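Local coordinates for protein WlaRA, TDP-fucose-3,4-ketoisomerase (Campylobacter jejuni subsp. jejuni 81116, PDB 5TPV) that belongs to the cupin superfamily of beta-barrel proteins and binds thymidine-5'-diphosphate in pockets to which both subunits of its dimer contribute, at residues L6-I11 / D24-F29. Residues are numbered along the deposited sequence; the frame is centred on the assembly and turned at random.
With TYD (thymidine-5'-diphosphate), chain D.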
# COMPACT_ATOMS: atom_id res chain seq x y z
N LEU B 6 13.39 -5.05 -7.47
CA LEU B 6 13.83 -3.86 -6.75
C LEU B 6 14.33 -4.15 -5.36
O LEU B 6 13.90 -5.10 -4.70
CB LEU B 6 12.74 -2.81 -6.71
CG LEU B 6 12.29 -2.46 -8.12
CD1 LEU B 6 11.07 -1.59 -8.00
CD2 LEU B 6 13.34 -1.76 -8.98
N LYS B 7 15.37 -3.42 -4.98
CA LYS B 7 15.82 -3.34 -3.60
C LYS B 7 15.37 -1.96 -3.11
O LYS B 7 15.80 -0.94 -3.67
CB LYS B 7 17.34 -3.46 -3.52
CG LYS B 7 17.89 -3.26 -2.11
CD LYS B 7 17.66 -4.49 -1.23
CE LYS B 7 17.94 -4.19 0.23
NZ LYS B 7 18.25 -5.45 0.98
N PHE B 8 14.51 -1.91 -2.09
CA PHE B 8 13.96 -0.63 -1.63
C PHE B 8 14.93 0.17 -0.77
O PHE B 8 15.74 -0.39 -0.03
CB PHE B 8 12.65 -0.88 -0.89
CG PHE B 8 11.56 -1.48 -1.76
CD1 PHE B 8 11.38 -1.10 -3.08
CD2 PHE B 8 10.69 -2.43 -1.22
CE1 PHE B 8 10.37 -1.66 -3.87
CE2 PHE B 8 9.69 -2.99 -1.99
CZ PHE B 8 9.52 -2.60 -3.29
N LYS B 9 14.92 1.47 -0.94
CA LYS B 9 15.60 2.35 0.00
C LYS B 9 14.66 2.52 1.21
O LYS B 9 13.52 2.97 1.03
CB LYS B 9 15.95 3.71 -0.63
CG LYS B 9 16.53 4.74 0.36
CD LYS B 9 17.94 5.27 0.03
CE LYS B 9 18.92 5.30 1.21
NZ LYS B 9 18.29 5.64 2.52
N THR B 10 15.15 2.14 2.39
CA THR B 10 14.44 2.29 3.68
C THR B 10 14.93 3.48 4.49
O THR B 10 16.13 3.82 4.47
CB THR B 10 14.54 1.01 4.51
OG1 THR B 10 15.88 0.81 4.95
CG2 THR B 10 14.09 -0.20 3.71
N ILE B 11 14.00 4.11 5.21
CA ILE B 11 14.33 5.16 6.18
C ILE B 11 14.29 4.64 7.62
O ILE B 11 13.22 4.40 8.22
CB ILE B 11 13.42 6.38 6.00
CG1 ILE B 11 13.51 6.92 4.58
CG2 ILE B 11 13.87 7.52 6.92
CD1 ILE B 11 12.40 7.86 4.19
N ASP B 24 8.81 7.73 -8.52
CA ASP B 24 10.25 7.92 -8.46
C ASP B 24 10.88 7.77 -7.10
O ASP B 24 12.08 8.04 -6.93
CB ASP B 24 10.72 9.18 -9.22
CG ASP B 24 10.55 9.01 -10.75
OD1 ASP B 24 10.87 7.93 -11.33
OD2 ASP B 24 9.99 9.91 -11.40
N VAL B 25 10.12 7.18 -6.18
CA VAL B 25 10.65 6.70 -4.90
C VAL B 25 10.19 5.28 -4.71
O VAL B 25 9.02 5.03 -4.43
CB VAL B 25 10.12 7.57 -3.72
CG1 VAL B 25 10.68 7.04 -2.41
CG2 VAL B 25 10.45 9.05 -3.95
N ASN B 26 11.12 4.36 -4.86
CA ASN B 26 10.86 2.96 -4.80
C ASN B 26 9.65 2.58 -5.67
O ASN B 26 8.82 1.76 -5.28
CB ASN B 26 10.63 2.53 -3.34
CG ASN B 26 11.84 2.74 -2.42
OD1 ASN B 26 12.96 2.34 -2.70
ND2 ASN B 26 11.56 3.24 -1.23
N CYS B 27 9.49 3.20 -6.82
CA CYS B 27 8.39 2.87 -7.71
C CYS B 27 8.55 3.74 -8.94
O CYS B 27 8.82 4.93 -8.76
CB CYS B 27 7.05 3.20 -7.07
SG CYS B 27 5.59 2.94 -8.08
N PRO B 28 8.38 3.17 -10.15
CA PRO B 28 8.70 3.94 -11.36
C PRO B 28 7.48 4.55 -11.96
O PRO B 28 7.58 5.30 -12.91
CB PRO B 28 9.29 2.88 -12.32
CG PRO B 28 8.59 1.65 -11.94
CD PRO B 28 8.48 1.72 -10.42
N PHE B 29 6.32 4.29 -11.39
CA PHE B 29 5.07 4.81 -11.95
C PHE B 29 4.32 5.69 -10.94
O PHE B 29 4.70 5.79 -9.77
CB PHE B 29 4.20 3.67 -12.48
CG PHE B 29 3.99 2.49 -11.54
CD1 PHE B 29 3.20 2.60 -10.40
CD2 PHE B 29 4.57 1.27 -11.82
CE1 PHE B 29 3.00 1.52 -9.56
CE2 PHE B 29 4.35 0.17 -10.99
CZ PHE B 29 3.57 0.30 -9.86
PA TYD D . 8.06 11.82 9.44
O1A TYD D . 6.68 11.90 8.83
O2A TYD D . 8.77 13.08 9.87
O3A TYD D . 8.00 10.82 10.70
PB TYD D . 6.68 9.95 10.99
O1B TYD D . 5.56 10.96 10.92
O2B TYD D . 6.92 9.36 12.36
O3B TYD D . 6.66 8.93 9.87
O5' TYD D . 9.01 11.03 8.41
C5' TYD D . 10.13 10.28 8.88
C4' TYD D . 11.36 10.61 8.04
O4' TYD D . 11.30 9.90 6.80
C3' TYD D . 11.42 12.09 7.72
O3' TYD D . 12.63 12.65 8.25
C2' TYD D . 11.41 12.21 6.21
C1' TYD D . 11.33 10.78 5.68
N1 TYD D . 10.12 10.61 4.88
C2 TYD D . 10.19 10.68 3.47
O2 TYD D . 11.30 10.88 2.93
N3 TYD D . 9.10 10.53 2.71
C4 TYD D . 7.91 10.32 3.26
O4 TYD D . 6.89 10.18 2.55
C5 TYD D . 7.80 10.24 4.74
C5M TYD D . 6.47 10.00 5.40
C6 TYD D . 8.95 10.40 5.50
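N26 grips the backbone of K9 with both ends of its side-chain amide. OD1 of N26 accepts the N-H of K9 at 2.8 Å, with the donor tilted from the carbonyl plane. ND2 of N26 returns a bond to O of K9 at 3.0 Å. This second bond is nearly straight (165°) and lies on a lone pair of the K9 carbonyl. Two bonds to one residue fix the rotation of the amide. ND2 also binds O of V20, which ties in strand 16-21.

The tight side is at F8. Its CG lies beside the backbone N (chi1 -63°), which sets the ring alongside N26. CD1 of F8 comes within 3.7 Å of CB of N26, which meets the ring obliquely. Ring and amide planes are 64° apart. H21 meets the F8 ring edge-to-face, and Y36 of the second subunit packs on it.

The loose side is at K9. Of its side chain, only CB comes near OD1 of N26, at 3.9 Å; the exposed chain then bends away.

Further along, I11 CD1 lies 3.4 Å from C1' of thymidine-5'-diphosphate. From the loop after strand 16-21, N26 binds K9 at the break in strand 3-13, on the N-terminal hairpin of a cupin fold that reaches the ligand pocket shared with the second subunit.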